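Local coordinates for centrosomal protein 120 (Oreochromis niloticus, PDB 6EWH) that probably acts at centrioles and basal bodies in the building of cilia, the present chain being its second C2 domain (C2B), at residues 69-74 with 87-92; 129-134 with 141-146. The protein carries 1 engineered substitution. All coordinates share one frame; numbering follows the deposited sequence. Where two conformers were deposited one is given.

Contact 1. Residues 69-74 with 87-92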
ATOM      1  N   ASN A  69      -7.684  -4.823   7.120  1.00 26.45           N
ATOM      2  CA  ASN A  69      -8.050  -3.515   7.645  1.00 26.83           C
ATOM      3  C   ASN A  69      -8.238  -2.537   6.494  1.00 27.51           C
ATOM      4  O   ASN A  69      -7.324  -2.351   5.687  1.00 29.32           O
ATOM      5  CB  ASN A  69      -6.945  -2.991   8.560  1.00 27.71           C
ATOM      6  CG  ASN A  69      -6.774  -3.838   9.795  1.00 27.90           C
ATOM      7  OD1 ASN A  69      -7.530  -3.697  10.753  1.00 33.01           O
ATOM      8  ND2 ASN A  69      -5.798  -4.741   9.772  1.00 29.26           N
ATOM      9  N   ASP A  70      -9.408  -1.900   6.431  1.00 28.46           N
ATOM     10  CA  ASP A  70      -9.672  -0.914   5.386  1.00 26.70           C
ATOM     11  C   ASP A  70      -8.987   0.392   5.760  1.00 28.08           C
ATOM     12  O   ASP A  70      -9.222   0.932   6.847  1.00 30.34           O
ATOM     13  CB  ASP A  70     -11.173  -0.682   5.218  1.00 30.09           C
ATOM     14  CG  ASP A  70     -11.881  -1.859   4.564  1.00 35.43           C
ATOM     15  OD1 ASP A  70     -11.261  -2.559   3.737  1.00 33.85           O
ATOM     16  OD2 ASP A  70     -13.063  -2.090   4.888  1.00 41.35           O
ATOM     17  N   ILE A  71      -8.135   0.890   4.870  1.00 24.04           N
ATOM     18  CA  ILE A  71      -7.350   2.090   5.117  0.63 22.75           C
ATOM     19  C   ILE A  71      -7.634   3.101   4.015  1.00 24.67           C
ATOM     20  O   ILE A  71      -7.592   2.768   2.828  1.00 24.15           O
ATOM     21  CB  ILE A  71      -5.853   1.748   5.229  0.63 25.13           C
ATOM     22  CG1 ILE A  71      -5.633   0.885   6.481  0.63 27.83           C
ATOM     23  CG2 ILE A  71      -5.001   3.021   5.237  0.63 26.51           C
ATOM     24  CD1 ILE A  71      -4.302   0.197   6.552  0.63 27.93           C
ATOM     25  N   THR A  72      -7.934   4.333   4.413  1.00 24.12           N
ATOM     26  CA  THR A  72      -8.077   5.436   3.476  1.00 24.35           C
ATOM     27  C   THR A  72      -7.114   6.543   3.868  1.00 28.14           C
ATOM     28  O   THR A  72      -6.892   6.801   5.056  1.00 28.88           O
ATOM     29  CB  THR A  72      -9.497   6.012   3.429  1.00 25.52           C
ATOM     30  OG1 THR A  72      -9.848   6.543   4.710  1.00 32.83           O
ATOM     31  CG2 THR A  72     -10.512   4.939   3.022  1.00 29.56           C
ATOM     32  N   SER A  73      -6.570   7.214   2.865  1.00 22.98           N
ATOM     33  CA  SER A  73      -5.643   8.307   3.108  1.00 22.71           C
ATOM     34  C   SER A  73      -6.363   9.656   3.138  1.00 25.19           C
ATOM     35  O   SER A  73      -7.558   9.770   2.853  1.00 25.89           O
ATOM     36  CB  SER A  73      -4.546   8.310   2.046  1.00 21.29           C
ATOM     37  OG  SER A  73      -5.043   8.803   0.805  1.00 23.90           O
ATOM     38  N   GLU A  74      -5.595  10.691   3.471  1.00 23.87           N
ATOM     39  CA  GLU A  74      -6.143  12.037   3.617  1.00 25.64           C
ATOM     40  C   GLU A  74      -6.580  12.577   2.261  1.00 27.39           C
ATOM     41  O   GLU A  74      -5.788  12.584   1.316  1.00 27.19           O
ATOM     42  CB  GLU A  74      -5.071  12.938   4.212  1.00 26.22           C
ATOM     43  CG  GLU A  74      -5.471  14.395   4.326  1.00 31.44           C
ATOM     44  CD  GLU A  74      -6.069  14.720   5.679  1.00 43.35           C
ATOM     45  OE1 GLU A  74      -6.556  13.793   6.358  1.00 38.15           O
ATOM     46  OE2 GLU A  74      -6.030  15.908   6.070  1.00 48.86           O
ATOM     47  N   GLU A  87       2.063   9.659   3.835  1.00 21.72           N
ATOM     48  CA  GLU A  87       1.168   9.172   4.872  1.00 23.39           C
ATOM     49  C   GLU A  87       1.349   7.674   5.056  1.00 19.72           C
ATOM     50  O   GLU A  87       1.294   6.907   4.084  1.00 21.60           O
ATOM     51  CB  GLU A  87      -0.288   9.480   4.507  1.00 24.13           C
ATOM     52  CG  GLU A  87      -1.254   8.982   5.564  1.00 24.97           C
ATOM     53  CD  GLU A  87      -2.674   9.416   5.316  1.00 25.33           C
ATOM     54  OE1 GLU A  87      -2.909  10.201   4.369  1.00 23.56           O
ATOM     55  OE2 GLU A  87      -3.562   8.963   6.079  1.00 30.34           O
ATOM     56  N   ARG A  88       1.567   7.262   6.306  1.00 21.42           N
ATOM     57  CA  ARG A  88       1.842   5.877   6.652  1.00 19.86           C
ATOM     58  C   ARG A  88       0.660   5.300   7.414  1.00 19.50           C
ATOM     59  O   ARG A  88       0.062   5.979   8.257  1.00 23.67           O
ATOM     60  CB  ARG A  88       3.086   5.803   7.550  1.00 20.55           C
ATOM     61  CG  ARG A  88       3.494   4.374   7.914  1.00 20.47           C
ATOM     62  CD  ARG A  88       4.712   4.362   8.806  1.00 26.66           C
ATOM     63  NE  ARG A  88       5.854   4.982   8.161  1.00 32.35           N
ATOM     64  CZ  ARG A  88       6.501   6.038   8.645  1.00 35.20           C
ATOM     65  NH1 ARG A  88       7.520   6.541   7.968  1.00 32.29           N
ATOM     66  NH2 ARG A  88       6.131   6.586   9.795  1.00 32.46           N
ATOM     67  N   ALA A  89       0.357   4.028   7.154  1.00 19.57           N
ATOM     68  CA  ALA A  89      -0.546   3.247   7.981  1.00 19.18           C
ATOM     69  C   ALA A  89       0.211   2.008   8.402  1.00 20.64           C
ATOM     70  O   ALA A  89       0.939   1.421   7.595  1.00 21.25           O
ATOM     71  CB  ALA A  89      -1.819   2.824   7.231  1.00 24.20           C
ATOM     72  N   SER A  90       0.076   1.618   9.668  1.00 21.53           N
ATOM     73  CA  SER A  90       0.838   0.507  10.236  0.52 22.79           C
ATOM     74  C   SER A  90      -0.083  -0.402  11.036  1.00 22.96           C
ATOM     75  O   SER A  90      -1.013   0.077  11.680  1.00 23.76           O
ATOM     76  CB  SER A  90       1.901   1.030  11.218  0.52 23.26           C
ATOM     77  OG  SER A  90       2.760   1.995  10.630  0.52 25.36           O
ATOM     78  N   VAL A  91       0.214  -1.701  11.027  1.00 22.15           N
ATOM     79  CA  VAL A  91      -0.449  -2.668  11.893  1.00 22.79           C
ATOM     80  C   VAL A  91       0.601  -3.375  12.732  1.00 23.66           C
ATOM     81  O   VAL A  91       1.743  -3.573  12.310  1.00 23.45           O
ATOM     82  CB  VAL A  91      -1.294  -3.690  11.098  1.00 25.38           C
ATOM     83  CG1 VAL A  91      -2.480  -2.991  10.439  1.00 26.41           C
ATOM     84  CG2 VAL A  91      -0.433  -4.422  10.053  1.00 24.60           C
ATOM     85  N   ARG A  92       0.200  -3.772  13.935  1.00 23.04           N
ATOM     86  CA  ARG A  92       1.069  -4.531  14.818  1.00 24.38           C
ATOM     87  C   ARG A  92       0.771  -6.016  14.678  1.00 24.48           C
ATOM     88  O   ARG A  92      -0.392  -6.428  14.606  1.00 26.50           O
ATOM     89  CB  ARG A  92       0.871  -4.105  16.276  1.00 25.06           C
ATOM     90  CG  ARG A  92       1.289  -2.674  16.547  1.00 29.36           C
ATOM     91  CD  ARG A  92       0.952  -2.292  17.999  1.00 31.59           C
ATOM     92  NE  ARG A  92       1.907  -2.877  18.938  1.00 30.26           N
ATOM     93  CZ  ARG A  92       1.601  -3.289  20.162  1.00 31.58           C
ATOM     94  NH1 ARG A  92       0.352  -3.216  20.597  1.00 38.45           N
ATOM     95  NH2 ARG A  92       2.550  -3.786  20.943  1.00 33.01           N
TER
HETATM   96  O   HOH W   1      -6.352   9.213   6.571  1.00 42.08           O
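Glu87 reaches across to the turn after strand 69-72 and takes the backbone N-H of Glu74 with its carboxylate, Glu74 N to Glu87 OE1 being 2.9 Å. The bond is nearly straight, 165° at the hydrogen, and uses the syn lone pair of OE1. A long side chain is needed here: CG stands anti to the backbone N (chi1 180°) and the chain runs on extended, bringing OE1 also within 3.4 Å of Ser73 CB. The other oxygen, OE2, accepts from a water that also donates to Thr72 O, so both carboxylate oxygens are engaged. In one of its two conformers Ile71 meets Ala89 CB with both branches, CD1 at 3.7 Å and CG2 at 3.8 Å, the methyl being short enough to admit the larger isoleucine. Ile71 also rests on Tyr64 and Leu66. At the far end Val91 CG1 lies 3.8 Å from Asn69 ND2, whose hydrogen-bonding partner is Leu66 O. No backbone bonds join the two strands, antiparallel at 168°; each pairs within its own sheet, 69-72 with 60-66 and 87-92 with 29-41. An outermost strand of one sheet thus faces an inner strand of the other, as in a C2-type beta sandwich.

Contact 2. Residues 129-134 with 141-146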
ATOM      1  N   SER A 129       5.063 -10.371  -0.927  1.00 30.76           N
ATOM      2  CA  SER A 129       6.060 -11.434  -1.003  0.65 30.66           C
ATOM      3  C   SER A 129       7.437 -10.880  -1.340  1.00 29.01           C
ATOM      4  O   SER A 129       8.452 -11.412  -0.872  1.00 33.97           O
ATOM      5  CB  SER A 129       5.637 -12.504  -2.012  0.65 33.62           C
ATOM      6  OG  SER A 129       5.568 -11.978  -3.323  0.65 36.73           O
ATOM      7  N   ALA A 130       7.499  -9.814  -2.144  1.00 32.89           N
ATOM      8  CA  ALA A 130       8.779  -9.170  -2.417  1.00 33.36           C
ATOM      9  C   ALA A 130       9.409  -8.664  -1.131  1.00 31.03           C
ATOM     10  O   ALA A 130      10.622  -8.797  -0.926  1.00 33.75           O
ATOM     11  CB  ALA A 130       8.589  -8.004  -3.391  1.00 32.27           C
ATOM     12  N   LEU A 131       8.588  -8.095  -0.247  1.00 28.42           N
ATOM     13  CA  LEU A 131       9.076  -7.598   1.031  1.00 26.30           C
ATOM     14  C   LEU A 131       9.556  -8.747   1.907  1.00 27.26           C
ATOM     15  O   LEU A 131      10.626  -8.667   2.523  1.00 30.10           O
ATOM     16  CB  LEU A 131       7.960  -6.822   1.725  1.00 26.67           C
ATOM     17  CG  LEU A 131       8.243  -6.431   3.174  1.00 25.55           C
ATOM     18  CD1 LEU A 131       9.487  -5.536   3.280  1.00 28.95           C
ATOM     19  CD2 LEU A 131       7.026  -5.736   3.768  1.00 27.99           C
ATOM     20  N   ALA A 132       8.769  -9.822   1.976  1.00 28.95           N
ATOM     21  CA  ALA A 132       9.189 -10.994   2.735  1.00 31.62           C
ATOM     22  C   ALA A 132      10.528 -11.516   2.237  1.00 32.57           C
ATOM     23  O   ALA A 132      11.378 -11.929   3.033  1.00 33.14           O
ATOM     24  CB  ALA A 132       8.124 -12.086   2.622  1.00 31.86           C
ATOM     25  N   GLY A 133      10.741 -11.485   0.916  1.00 33.22           N
ATOM     26  CA  GLY A 133      11.972 -12.019   0.353  1.00 32.19           C
ATOM     27  C   GLY A 133      13.227 -11.295   0.806  1.00 32.26           C
ATOM     28  O   GLY A 133      14.309 -11.889   0.848  1.00 35.98           O
ATOM     29  N   ILE A 134      13.110 -10.012   1.148  1.00 32.53           N
ATOM     30  CA  ILE A 134      14.258  -9.239   1.607  1.00 35.83           C
ATOM     31  C   ILE A 134      14.264  -9.047   3.124  1.00 35.09           C
ATOM     32  O   ILE A 134      15.115  -8.319   3.647  1.00 34.82           O
ATOM     33  CB  ILE A 134      14.389  -7.900   0.865  1.00 33.93           C
ATOM     34  CG1 ILE A 134      13.121  -7.065   1.059  1.00 34.87           C
ATOM     35  CG2 ILE A 134      14.674  -8.141  -0.613  1.00 38.77           C
ATOM     36  CD1 ILE A 134      13.351  -5.587   0.911  1.00 45.49           C
ATOM     37  N   LYS A 141      17.612  -4.916  11.549  1.00 31.68           N
ATOM     38  CA  LYS A 141      17.183  -3.783  10.745  1.00 33.89           C
ATOM     39  C   LYS A 141      15.806  -4.019  10.151  1.00 31.37           C
ATOM     40  O   LYS A 141      15.382  -5.162   9.938  1.00 29.06           O
ATOM     41  CB  LYS A 141      18.199  -3.412   9.658  1.00 49.46           C
ATOM     42  CG  LYS A 141      18.608  -4.534   8.735  1.00 62.27           C
ATOM     43  CD  LYS A 141      19.582  -4.010   7.692  1.00 76.21           C
ATOM     44  CE  LYS A 141      20.053  -5.105   6.756  1.00 89.77           C
ATOM     45  NZ  LYS A 141      20.934  -4.561   5.685  1.00 97.56           N
ATOM     46  N   ALA A 142      15.115  -2.914   9.893  1.00 29.01           N
ATOM     47  CA  ALA A 142      13.873  -2.962   9.140  1.00 27.99           C
ATOM     48  C   ALA A 142      14.161  -3.377   7.704  1.00 29.64           C
ATOM     49  O   ALA A 142      15.258  -3.166   7.180  1.00 34.32           O
ATOM     50  CB  ALA A 142      13.205  -1.586   9.147  1.00 27.93           C
ATOM     51  N   ALA A 143      13.169  -3.998   7.072  1.00 26.02           N
ATOM     52  CA  ALA A 143      13.226  -4.341   5.655  1.00 28.36           C
ATOM     53  C   ALA A 143      12.189  -3.506   4.915  1.00 26.14           C
ATOM     54  O   ALA A 143      11.043  -3.409   5.360  1.00 24.65           O
ATOM     55  CB  ALA A 143      12.913  -5.825   5.450  1.00 30.14           C
ATOM     56  N   THR A 144      12.581  -2.916   3.778  1.00 28.50           N
ATOM     57  CA  THR A 144      11.696  -2.008   3.055  1.00 26.06           C
ATOM     58  C   THR A 144      11.788  -2.249   1.557  1.00 27.93           C
ATOM     59  O   THR A 144      12.886  -2.403   1.006  1.00 31.52           O
ATOM     60  CB  THR A 144      12.060  -0.537   3.325  1.00 29.12           C
ATOM     61  OG1 THR A 144      11.882  -0.250   4.712  1.00 30.69           O
ATOM     62  CG2 THR A 144      11.170   0.403   2.508  1.00 29.63           C
ATOM     63  N   VAL A 145      10.630  -2.270   0.904  1.00 25.15           N
ATOM     64  CA  VAL A 145      10.539  -2.199  -0.549  1.00 26.92           C
ATOM     65  C   VAL A 145       9.953  -0.838  -0.876  1.00 27.04           C
ATOM     66  O   VAL A 145       8.851  -0.510  -0.428  1.00 26.69           O
ATOM     67  CB  VAL A 145       9.658  -3.312  -1.127  1.00 30.32           C
ATOM     68  CG1 VAL A 145       9.523  -3.130  -2.630  1.00 36.79           C
ATOM     69  CG2 VAL A 145      10.266  -4.660  -0.824  1.00 32.64           C
ATOM     70  N   GLU A 146      10.688  -0.043  -1.642  1.00 29.00           N
ATOM     71  CA  GLU A 146      10.250   1.293  -2.004  1.00 27.24           C
ATOM     72  C   GLU A 146      10.349   1.395  -3.515  1.00 29.37           C
ATOM     73  O   GLU A 146      11.385   1.048  -4.088  1.00 36.14           O
ATOM     74  CB  GLU A 146      11.170   2.325  -1.357  1.00 34.75           C
ATOM     75  CG  GLU A 146      10.671   3.746  -1.435  1.00 46.43           C
ATOM     76  CD  GLU A 146      11.427   4.664  -0.495  1.00 57.97           C
ATOM     77  OE1 GLU A 146      12.579   4.335  -0.135  1.00 62.98           O
ATOM     78  OE2 GLU A 146      10.862   5.709  -0.108  1.00 61.63           O
TER
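Leu131 lays its CD1 methyl over the backbone of strand 143-146, 3.4 Å from Ala143 O and 4.1 Å from Ala143 CB. Its CG is anti to the backbone N (chi1 170°), which carries the branched end off the helix and toward the strand; there it also touches Leu178 of the adjoining strand 171-180, as suits a buried leucine. Val145, two residues on and on the same side of the strand as Ala143, packs CG2 3.7 Å from Leu131 CA, directly against the helix backbone, and approaches Ala130 C as well. A beta-branched residue suits the strand and offers a methyl near CA that can press on the helix. The same CG2 meets Ile134 CD1 at 3.7 Å, so one methyl is shared between Leu131 and Ile134. In this C2 domain the short helix 128-133 thus lies beside strand 143-150, an outermost strand of the mixed sheet, their segment axes 7.8 Å apart and inclined at 138°. Ile134 has CG1 set between the backbone N and the carbonyl carbon (chi1 59°), and from there CD1 extends to Thr144 O, a close 3.2 Å. The small side chain of Ala143 lets the helix segment come near, its CB 3.8 Å from Ile134 O. Thr144 CB points away from the helix, and the hydroxyl is hydrogen-bonded to Thr177 OG1 on strand 171-180.

Overall arrangement
The contacts follow one another along the chain: 69-74 with 87-92 is complete before 129-134 with 141-146 begins. Their centres are 18 Å apart and their nearest atoms about 9 Å, so they do not touch, yet both reach the mixed sheet. Contact 1 uses its strand 87-95 and joins it to strand 69-72, an outermost strand of the antiparallel sheet. Contact 2 uses strand 143-150, separated from 87-95 by strands 29-41 and 171-180, and sets a short helix against it. One therefore links the two sheets of the C2 domain, while the other adds a helix beside an outermost strand of the mixed sheet.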